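Long-range contacts in diaminopimelate decarboxylase (Psychromonas ingrahamii, PDB 4XG1), which probably decarboxylates meso-diaminopimelate to L-lysine with the help of pyridoxal 5'-phosphate, the closing step of the diaminopimelate route to lysine: residues Glu291-Asn296 against Leu360-Gly365; Ile324-Asp329 against Tyr367-Ser372; Ser340-Gly345 against Leu354-Gln359; Asp305-Asp310 against Asn385-Ala390. All coordinates share one frame; numbering follows the deposited sequence.

Interaction 1 (Glu291-Asn296 against Leu360-Gly365); sequences EFLKLN and LALAEG. With TME (propane), chain K.
Leu-293 lays its isobutyl group over the aliphatic part of Glu-364, CG against CG at 3.8 Å, the two side chains passing each other head to tail. Its CD1 also rests 3.7 Å from Leu-362 O, while CD2 meets Leu-362 CD1 at 4.2 Å. With CG anti to the carbonyl carbon (chi1 -59°) and an extended chain beyond it, Glu-364 carries its carboxylate to the 291-294 backbone. There Leu-293 N donates to Glu-364 OE2 over 2.9 Å, although that oxygen is crowded in the model, so the bond is less certain than its length suggests. OE2 also lies 3.4 Å from Phe-292 CA, and the methylene carbon CB of Glu-364 lies 3.7 Å from Glu-291 O. An alanine in place of Glu-364 would probably leave Leu-293 N without this acceptor and uncover one flank of the Leu-293 side chain. On the other side of the strand, Lys-294 CG touches propane C3 at 3.7 Å, and its NZ bonds to carbonyls of the second subunit. Glu-291 and Phe-292 both face Ile-303, a classic beta bulge in the beta-sheet domain that accompanies the barrel in this decarboxylase family.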
# COMPACT_ATOMS: atom_id res chain seq x y z
N GLU B 291 -18.20 7.68 11.52
CA GLU B 291 -19.19 8.31 10.70
C GLU B 291 -20.54 7.68 11.00
O GLU B 291 -21.46 8.38 11.41
CB GLU B 291 -18.86 8.13 9.22
CG GLU B 291 -17.48 8.66 8.81
CD GLU B 291 -17.47 10.14 8.47
OE1 GLU B 291 -18.43 10.88 8.83
OE2 GLU B 291 -16.47 10.57 7.89
N PHE B 292 -20.64 6.37 10.81
CA PHE B 292 -21.89 5.68 10.99
C PHE B 292 -21.75 4.43 11.83
O PHE B 292 -20.64 3.88 11.96
CB PHE B 292 -22.42 5.21 9.67
CG PHE B 292 -22.50 6.27 8.63
CD1 PHE B 292 -23.12 7.46 8.90
CD2 PHE B 292 -21.99 6.05 7.37
CE1 PHE B 292 -23.20 8.44 7.95
CE2 PHE B 292 -22.08 7.02 6.39
CZ PHE B 292 -22.70 8.22 6.69
N LEU B 293 -22.87 3.99 12.41
CA LEU B 293 -22.97 2.69 13.07
C LEU B 293 -24.02 1.93 12.34
O LEU B 293 -25.12 2.43 12.12
CB LEU B 293 -23.35 2.83 14.52
CG LEU B 293 -22.38 3.64 15.38
CD1 LEU B 293 -22.99 3.81 16.77
CD2 LEU B 293 -21.02 2.98 15.48
N LYS B 294 -23.68 0.72 11.92
CA LYS B 294 -24.62 -0.18 11.30
C LYS B 294 -24.85 -1.39 12.20
O LYS B 294 -23.90 -2.13 12.50
CB LYS B 294 -24.09 -0.70 10.00
CG LYS B 294 -24.21 0.28 8.87
CD LYS B 294 -23.70 -0.35 7.60
CE LYS B 294 -24.62 -1.44 7.13
NZ LYS B 294 -24.47 -1.60 5.66
N LEU B 295 -26.09 -1.56 12.64
CA LEU B 295 -26.44 -2.55 13.65
C LEU B 295 -27.23 -3.66 13.01
O LEU B 295 -28.05 -3.41 12.16
CB LEU B 295 -27.19 -1.89 14.80
CG LEU B 295 -26.42 -0.69 15.39
CD1 LEU B 295 -27.23 0.08 16.43
CD2 LEU B 295 -25.09 -1.12 15.99
N ASN B 296 -26.92 -4.89 13.39
CA ASN B 296 -27.59 -6.09 12.94
C ASN B 296 -27.76 -7.07 14.11
O ASN B 296 -26.93 -7.11 15.02
CB ASN B 296 -26.78 -6.70 11.82
CG ASN B 296 -27.27 -8.06 11.42
OD1 ASN B 296 -27.61 -8.87 12.28
ND2 ASN B 296 -27.29 -8.33 10.12
N LEU B 360 -16.84 -1.96 22.36
CA LEU B 360 -16.75 -0.50 22.42
C LEU B 360 -18.10 0.18 22.65
O LEU B 360 -19.13 -0.28 22.20
CB LEU B 360 -16.14 0.06 21.13
CG LEU B 360 -14.70 -0.35 20.84
CD1 LEU B 360 -14.38 -0.10 19.37
CD2 LEU B 360 -13.71 0.38 21.75
N ALA B 361 -18.02 1.30 23.34
CA ALA B 361 -19.16 2.15 23.64
C ALA B 361 -19.04 3.39 22.78
O ALA B 361 -18.27 4.31 23.09
CB ALA B 361 -19.15 2.53 25.12
N LEU B 362 -19.81 3.40 21.71
CA LEU B 362 -19.65 4.38 20.65
C LEU B 362 -20.93 5.14 20.31
O LEU B 362 -22.01 4.56 20.21
CB LEU B 362 -19.23 3.67 19.36
CG LEU B 362 -17.95 2.84 19.35
CD1 LEU B 362 -17.73 2.27 17.95
CD2 LEU B 362 -16.77 3.66 19.79
N ALA B 363 -20.80 6.44 20.09
CA ALA B 363 -21.82 7.19 19.35
C ALA B 363 -21.20 7.73 18.06
O ALA B 363 -20.01 8.06 18.04
CB ALA B 363 -22.35 8.34 20.18
N GLU B 364 -22.03 7.83 17.03
CA GLU B 364 -21.66 8.46 15.79
C GLU B 364 -21.10 9.82 16.12
O GLU B 364 -21.58 10.48 17.04
CB GLU B 364 -22.84 8.56 14.85
CG GLU B 364 -23.43 7.20 14.52
CD GLU B 364 -24.42 7.24 13.40
OE1 GLU B 364 -24.91 8.34 13.08
OE2 GLU B 364 -24.72 6.18 12.80
N GLY B 365 -19.98 10.17 15.46
CA GLY B 365 -19.28 11.42 15.71
C GLY B 365 -18.12 11.30 16.63
O GLY B 365 -17.29 12.19 16.69
C1 TME K . -28.25 0.03 8.13
C2 TME K . -28.10 0.33 9.61
C3 TME K . -27.51 1.73 9.77

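Interaction 2 (Ile324-Asp329 against Tyr367-Ser372); sequences IPLNTD and YLVIRS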
# COMPACT_ATOMS: atom_id res chain seq x y z
N ILE B 324 -8.88 2.36 20.86
CA ILE B 324 -9.36 2.90 22.11
C ILE B 324 -10.07 4.25 21.92
O ILE B 324 -9.78 4.97 20.97
CB ILE B 324 -8.21 3.09 23.11
CG1 ILE B 324 -7.25 4.16 22.64
CG2 ILE B 324 -7.50 1.78 23.30
CD1 ILE B 324 -6.11 4.41 23.61
N PRO B 325 -10.97 4.60 22.86
CA PRO B 325 -11.76 5.82 22.71
C PRO B 325 -10.94 7.03 23.10
O PRO B 325 -9.96 6.91 23.80
CB PRO B 325 -12.93 5.61 23.68
CG PRO B 325 -12.36 4.77 24.76
CD PRO B 325 -11.35 3.87 24.09
N LEU B 326 -11.37 8.19 22.65
CA LEU B 326 -10.68 9.43 22.95
C LEU B 326 -10.94 9.87 24.39
O LEU B 326 -10.12 10.59 24.98
CB LEU B 326 -11.14 10.48 21.96
CG LEU B 326 -10.28 11.72 21.88
CD1 LEU B 326 -8.87 11.39 21.43
CD2 LEU B 326 -10.91 12.73 20.93
N ASN B 327 -12.06 9.43 24.96
CA ASN B 327 -12.45 9.72 26.34
C ASN B 327 -13.05 8.51 27.06
O ASN B 327 -13.95 7.83 26.53
CB ASN B 327 -13.48 10.86 26.35
CG ASN B 327 -13.58 11.55 27.69
OD1 ASN B 327 -12.95 11.15 28.69
ND2 ASN B 327 -14.35 12.62 27.73
N THR B 328 -12.56 8.25 28.28
CA THR B 328 -13.11 7.17 29.12
C THR B 328 -14.36 7.59 29.90
O THR B 328 -15.19 6.74 30.23
CB THR B 328 -12.09 6.68 30.15
OG1 THR B 328 -11.41 7.81 30.70
CG2 THR B 328 -11.09 5.74 29.50
N ASP B 329 -14.50 8.89 30.17
CA ASP B 329 -15.68 9.39 30.88
C ASP B 329 -16.36 10.51 30.10
O ASP B 329 -16.16 11.69 30.40
N TYR B 367 -14.48 10.16 18.19
CA TYR B 367 -13.14 9.91 17.72
C TYR B 367 -12.54 8.64 18.34
O TYR B 367 -12.64 8.42 19.54
CB TYR B 367 -12.24 11.08 18.06
CG TYR B 367 -12.52 12.29 17.26
CD1 TYR B 367 -12.36 12.28 15.88
CD2 TYR B 367 -12.91 13.47 17.86
CE1 TYR B 367 -12.61 13.41 15.12
CE2 TYR B 367 -13.16 14.60 17.11
CZ TYR B 367 -13.01 14.56 15.72
OH TYR B 367 -13.25 15.67 14.96
N LEU B 368 -11.91 7.80 17.52
CA LEU B 368 -11.16 6.63 18.00
C LEU B 368 -9.70 6.75 17.66
O LEU B 368 -9.31 7.44 16.74
CB LEU B 368 -11.69 5.37 17.37
CG LEU B 368 -13.12 5.01 17.72
CD1 LEU B 368 -13.60 3.82 16.93
CD2 LEU B 368 -13.17 4.71 19.20
N VAL B 369 -8.88 6.10 18.46
CA VAL B 369 -7.43 6.18 18.36
C VAL B 369 -6.97 4.75 18.12
O VAL B 369 -7.32 3.85 18.88
CB VAL B 369 -6.83 6.73 19.66
CG1 VAL B 369 -5.35 6.47 19.74
CG2 VAL B 369 -7.11 8.21 19.77
N ILE B 370 -6.20 4.56 17.06
CA ILE B 370 -5.62 3.27 16.72
C ILE B 370 -4.20 3.36 17.17
O ILE B 370 -3.46 4.24 16.70
CB ILE B 370 -5.67 3.03 15.22
CG1 ILE B 370 -7.12 3.17 14.79
CG2 ILE B 370 -5.17 1.66 14.85
CD1 ILE B 370 -7.26 3.49 13.34
N ARG B 371 -3.83 2.47 18.08
CA ARG B 371 -2.51 2.56 18.66
C ARG B 371 -1.48 1.81 17.84
O ARG B 371 -1.82 0.95 17.04
CB ARG B 371 -2.53 2.05 20.08
CG ARG B 371 -3.23 3.00 21.03
CD ARG B 371 -3.00 2.67 22.51
NE ARG B 371 -1.69 2.06 22.75
CZ ARG B 371 -0.54 2.71 22.98
NH1 ARG B 371 -0.49 4.05 23.00
NH2 ARG B 371 0.59 2.00 23.15
N SER B 372 -0.22 2.16 18.03
CA SER B 372 0.90 1.41 17.53
C SER B 372 1.02 1.52 16.04
O SER B 372 1.31 0.53 15.35
CB SER B 372 0.80 -0.07 17.92
OG SER B 372 0.42 -0.21 19.27
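Residues 324-325 and 367-371 run antiparallel, with Ile-324 and Val-369 as a hydrogen-bonded pair and Pro-325 with Leu-368 as the adjoining non-hydrogen-bonded pair. Ile-324 N gives to Val-369 O and Val-369 N returns a bond to Ile-324 O, each 2.9 Å long. Beyond Pro-325 the pairing fades: Leu-326 N reaches Tyr-367 O only weakly, at 3.4 Å, and the position of that oxygen is itself less sure. Ile-324 holds CG1 between the backbone N and the carbonyl carbon (chi1 67°), which sets it 4.0 Å from Val-369 CB. Its CD1 reaches across to the methylenes of Arg-371, touching CD at 3.7 Å. An alanine at Ile-324 would probably open a gap beside Val-369 and leave the Arg-371 methylenes without this apolar neighbour. Leu-326 runs alongside Tyr-367 in the same direction, its CD2 3.6 Å from Tyr-367 CB and 3.7 Å from the ring atom CD2 of Tyr-367. The other branch, CD1, meets Val-369 CG2 at 4.0 Å. On the Pro-325 face, Leu-368 CD2 packs 3.9 Å from Pro-325 CA. After the strand, Asn-327 OD1 accepts from Asp-329 N in an Asx turn. The guanidinium of Arg-371 is bound to Asp-2 in a salt bridge. Strand 284-294 flanks 367-371 on its other edge, Ile-324 packs on Tyr-6 of strand 4-6, and helix 19-26 meets Leu-326 through Val-19 and Glu-20.

Interaction 3 (Ser340-Gly345 against Leu354-Gln359); sequences SYDIVG and LGKERQ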
# COMPACT_ATOMS: atom_id res chain seq x y z
N SER B 340 -20.14 -5.11 20.29
CA SER B 340 -19.02 -5.72 19.59
C SER B 340 -19.03 -5.25 18.12
O SER B 340 -19.95 -5.58 17.35
CB SER B 340 -19.13 -7.24 19.66
OG SER B 340 -18.15 -7.86 18.85
N TYR B 341 -18.03 -4.44 17.78
CA TYR B 341 -17.95 -3.83 16.45
C TYR B 341 -16.74 -4.33 15.68
O TYR B 341 -15.66 -4.52 16.24
CB TYR B 341 -17.82 -2.30 16.57
CG TYR B 341 -19.02 -1.57 17.10
CD1 TYR B 341 -20.12 -1.33 16.31
CD2 TYR B 341 -19.03 -1.10 18.41
CE1 TYR B 341 -21.22 -0.65 16.81
CE2 TYR B 341 -20.12 -0.41 18.91
CZ TYR B 341 -21.21 -0.19 18.11
OH TYR B 341 -22.28 0.48 18.63
N ASP B 342 -16.92 -4.48 14.38
CA ASP B 342 -15.82 -4.41 13.45
C ASP B 342 -15.64 -2.95 13.10
O ASP B 342 -16.61 -2.25 12.75
CB ASP B 342 -16.11 -5.21 12.21
CG ASP B 342 -15.87 -6.68 12.42
OD1 ASP B 342 -15.65 -7.10 13.60
OD2 ASP B 342 -15.91 -7.43 11.41
N ILE B 343 -14.42 -2.47 13.22
CA ILE B 343 -14.06 -1.10 12.85
C ILE B 343 -13.60 -1.09 11.41
O ILE B 343 -12.57 -1.65 11.09
CB ILE B 343 -12.94 -0.57 13.72
CG1 ILE B 343 -13.24 -0.88 15.19
CG2 ILE B 343 -12.74 0.92 13.50
CD1 ILE B 343 -14.59 -0.38 15.64
N VAL B 344 -14.35 -0.42 10.55
CA VAL B 344 -14.08 -0.46 9.12
C VAL B 344 -14.15 0.93 8.47
O VAL B 344 -14.79 1.84 8.99
CB VAL B 344 -15.06 -1.42 8.41
CG1 VAL B 344 -14.98 -2.82 8.98
CG2 VAL B 344 -16.49 -0.90 8.51
N GLY B 345 -13.53 1.08 7.32
CA GLY B 345 -13.39 2.38 6.71
C GLY B 345 -14.32 2.51 5.54
O GLY B 345 -15.05 1.59 5.23
N LEU B 354 -9.97 -1.94 10.00
CA LEU B 354 -8.92 -1.56 10.92
C LEU B 354 -8.82 -2.48 12.13
O LEU B 354 -7.74 -2.62 12.73
CB LEU B 354 -9.15 -0.15 11.39
CG LEU B 354 -9.17 0.85 10.26
CD1 LEU B 354 -9.51 2.17 10.87
CD2 LEU B 354 -7.83 0.97 9.53
N GLY B 355 -9.93 -3.11 12.48
CA GLY B 355 -9.93 -4.05 13.59
C GLY B 355 -11.23 -4.81 13.63
O GLY B 355 -12.25 -4.29 13.21
N LYS B 356 -11.17 -6.02 14.17
CA LYS B 356 -12.36 -6.87 14.29
C LYS B 356 -12.77 -7.17 15.74
O LYS B 356 -11.94 -7.14 16.66
CB LYS B 356 -12.14 -8.13 13.51
CG LYS B 356 -12.31 -7.84 12.06
CD LYS B 356 -11.89 -8.97 11.17
CE LYS B 356 -12.30 -8.62 9.74
NZ LYS B 356 -11.65 -9.52 8.76
N GLU B 357 -14.06 -7.37 15.93
CA GLU B 357 -14.64 -7.74 17.22
C GLU B 357 -14.11 -6.96 18.38
O GLU B 357 -13.50 -7.51 19.27
CB GLU B 357 -14.39 -9.22 17.47
CG GLU B 357 -15.14 -10.13 16.51
CD GLU B 357 -15.09 -11.58 16.97
OE1 GLU B 357 -15.59 -11.87 18.08
OE2 GLU B 357 -14.55 -12.44 16.24
N ARG B 358 -14.35 -5.67 18.39
CA ARG B 358 -13.95 -4.86 19.54
C ARG B 358 -15.15 -4.42 20.36
O ARG B 358 -16.18 -3.98 19.85
CB ARG B 358 -13.19 -3.64 19.07
CG ARG B 358 -12.11 -3.96 18.05
CD ARG B 358 -11.13 -5.00 18.58
NE ARG B 358 -10.09 -5.30 17.61
CZ ARG B 358 -8.99 -4.58 17.44
NH1 ARG B 358 -8.78 -3.46 18.14
NH2 ARG B 358 -8.09 -4.97 16.55
N GLN B 359 -15.00 -4.56 21.66
CA GLN B 359 -15.99 -4.19 22.65
C GLN B 359 -15.88 -2.72 22.90
O GLN B 359 -14.93 -2.26 23.56
CB GLN B 359 -15.71 -4.94 23.96
CG GLN B 359 -15.99 -6.43 23.86
CD GLN B 359 -17.39 -6.79 24.32
OE1 GLN B 359 -17.77 -6.49 25.45
NE2 GLN B 359 -18.17 -7.40 23.43
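Leu-354 lies near the start of the returning arm of a beta hairpin, paired antiparallel with 340-344 and twice interrupted by bulges. Its N donates to Ile-343 O at 2.8 Å, and Gly-355 N adds a weak bond to the same oxygen, so Leu-354 and Gly-355 together face Ile-343 in a classic bulge. Gly-355 O in turn accepts from Ile-343 N. A side chain on Gly-355 would collide with Arg-358 NH2. Lys-356 runs its extended chain obliquely across Asp-342, CG lying 3.7 Å from Asp-342 OD2, but its NZ stays 5.4 Å from that oxygen, and the lysine makes a cation-pi contact with Phe-353. Glu-357 takes a left-handed backbone conformation (phi 45°) and, with Arg-358, faces Tyr-341 as a G1 bulge. Its N is taken by Asp-342 OD1 at 2.8 Å, nearly straight at 174°, a side-chain acceptor in place of a backbone one. Arg-358 exchanges two backbone bonds with Tyr-341, both 2.8 Å; its chain bends at chi2, with NE weakly bonded to Lys-356 O, while the guanidinium makes a cation-pi contact with Trp-320 and NH1 bonds to Gln-321 O. At Gln-359 the amide folds back, NE2 coming 3.9 Å from Ser-340 CB.

Interaction 4 (Asp305-Asp310 against Asn385-Ala390); sequences DAAMND and NSRCRA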
# COMPACT_ATOMS: atom_id res chain seq x y z
N ASP B 305 -13.54 7.17 9.32
CA ASP B 305 -13.06 7.89 8.17
C ASP B 305 -11.60 7.55 7.80
O ASP B 305 -11.07 8.12 6.85
CB ASP B 305 -13.27 9.41 8.33
CG ASP B 305 -12.48 10.01 9.45
OD1 ASP B 305 -11.76 9.27 10.16
OD2 ASP B 305 -12.49 11.25 9.61
N ALA B 306 -10.97 6.64 8.55
CA ALA B 306 -9.68 6.06 8.15
C ALA B 306 -9.92 4.70 7.50
O ALA B 306 -10.89 4.03 7.82
CB ALA B 306 -8.76 5.92 9.33
N ALA B 307 -9.01 4.28 6.63
CA ALA B 307 -9.14 3.05 5.90
C ALA B 307 -7.80 2.39 5.61
O ALA B 307 -6.76 2.85 6.06
CB ALA B 307 -9.89 3.31 4.61
N MET B 308 -7.83 1.31 4.84
CA MET B 308 -6.65 0.56 4.50
C MET B 308 -5.63 1.37 3.72
O MET B 308 -4.44 1.06 3.76
CB MET B 308 -7.01 -0.74 3.75
CG MET B 308 -7.51 -0.48 2.35
SD MET B 308 -8.12 -1.95 1.51
CE MET B 308 -6.55 -2.55 0.96
N ASN B 309 -6.06 2.41 3.02
CA ASN B 309 -5.08 3.30 2.38
C ASN B 309 -4.33 4.18 3.38
O ASN B 309 -3.25 4.67 3.07
CB ASN B 309 -5.70 4.21 1.35
CG ASN B 309 -6.48 5.32 2.00
OD1 ASN B 309 -7.47 5.06 2.71
ND2 ASN B 309 -6.02 6.56 1.82
N ASP B 310 -4.91 4.38 4.56
CA ASP B 310 -4.21 5.12 5.63
C ASP B 310 -3.34 4.16 6.45
O ASP B 310 -2.21 4.50 6.81
CB ASP B 310 -5.24 5.76 6.50
CG ASP B 310 -6.12 6.71 5.75
OD1 ASP B 310 -5.61 7.76 5.28
OD2 ASP B 310 -7.34 6.48 5.74
N ASN B 385 -9.05 4.48 -3.86
CA ASN B 385 -10.36 5.17 -3.87
C ASN B 385 -10.19 6.69 -3.95
O ASN B 385 -11.09 7.43 -3.60
CB ASN B 385 -11.20 4.84 -2.65
CG ASN B 385 -11.83 3.45 -2.70
OD1 ASN B 385 -12.72 3.15 -1.89
ND2 ASN B 385 -11.33 2.58 -3.59
N SER B 386 -9.03 7.15 -4.42
CA SER B 386 -8.76 8.56 -4.57
C SER B 386 -9.03 9.30 -3.29
O SER B 386 -9.66 10.35 -3.29
CB SER B 386 -9.57 9.15 -5.74
OG SER B 386 -9.08 8.64 -6.99
N ARG B 387 -8.51 8.74 -2.20
CA ARG B 387 -8.53 9.36 -0.89
C ARG B 387 -7.21 10.06 -0.70
O ARG B 387 -6.18 9.56 -1.09
CB ARG B 387 -8.71 8.30 0.19
CG ARG B 387 -10.07 7.66 0.14
CD ARG B 387 -10.19 6.41 0.97
NE ARG B 387 -9.71 6.62 2.34
CZ ARG B 387 -10.37 7.22 3.31
NH1 ARG B 387 -11.58 7.70 3.09
NH2 ARG B 387 -9.77 7.39 4.49
N CYS B 388 -7.24 11.24 -0.11
CA CYS B 388 -6.04 12.00 0.19
C CYS B 388 -5.32 11.42 1.40
O CYS B 388 -5.95 11.05 2.35
CB CYS B 388 -6.43 13.44 0.51
SG CYS B 388 -7.03 14.28 -0.94
N ARG B 389 -4.01 11.39 1.34
CA ARG B 389 -3.25 10.93 2.46
C ARG B 389 -3.41 11.86 3.66
O ARG B 389 -3.51 13.08 3.52
CB ARG B 389 -1.75 10.70 2.14
CG ARG B 389 -1.55 9.33 1.54
CD ARG B 389 -0.11 8.93 1.34
NE ARG B 389 0.41 9.45 0.07
CZ ARG B 389 1.27 8.83 -0.72
NH1 ARG B 389 1.62 9.44 -1.81
NH2 ARG B 389 1.75 7.62 -0.46
N ALA B 390 -3.39 11.22 4.82
CA ALA B 390 -3.62 11.84 6.09
C ALA B 390 -2.56 12.84 6.45
O ALA B 390 -1.44 12.81 5.97
CB ALA B 390 -3.64 10.77 7.17
O HOH W 1 -7.17 8.95 3.44
O HOH W 2 -3.09 8.67 4.64
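Arg-387 supplies the charged contact, its NH2 forming a salt bridge with Asp-310 OD2 at 2.9 Å. OD2 lies in the guanidinium plane at its edge, though the carboxylate plane is turned 83° from it; OD2 uses its syn lone pair here, and its anti lone pair accepts from Ala-307 N over 2.9 Å. Hydrogen bonds to uncharged acceptors complete the grip along the same rim. NH2 also donates to the backbone Asp-305 O at 2.8 Å, and NE to Asn-309 OD1 at 2.8 Å, that donor sitting above the amide plane and not within it. The bend of the arginine at chi3 (50°) swings NE toward Asn-309, whose ND2 bonds to Ser-382 O. Apolar packing is slight: Ala-307 CB lies over one face of the guanidinium, 4.0 Å from NE. Two waters bridge the loops. One links Asn-309 ND2, Asp-310 OD1 and Cys-388 O; the other passes from Ala-390 N, 2.6 Å away, to Asp-310 OD1. With three acceptors at its rim, the guanidinium is probably restrained from turning. The buried Asp-310 carboxylate, both oxygens engaged, and the guanidinium would be expected to stabilise each other, tying the 305-310 and 385-390 loops together with the Arg-387 side chain about 9 Å from that of Cys-348, the predicted proton donor.

Overall arrangement
Interactions 1, 2 and 3 belong to one mixed beta-sheet, their centres 10 to 14 Å apart, while interaction 4 joins two loops 17 to 20 Å from the others. Strand 353-361 serves both interaction 1 and interaction 3. Along the chain, interaction 3 is nested within the loops closed by each of the others, interactions 1 and 2 alternate, and interaction 2 lies inside the span of interaction 4. Tyr-341 packs on Leu-293 and Leu-362, and Leu-354 on Ile-370 and Ala-306, linking the sheet to the loops that approach the active site. Interactions 1, 3 and 4 also touch the second subunit, placing this sheet domain at the dimer interface.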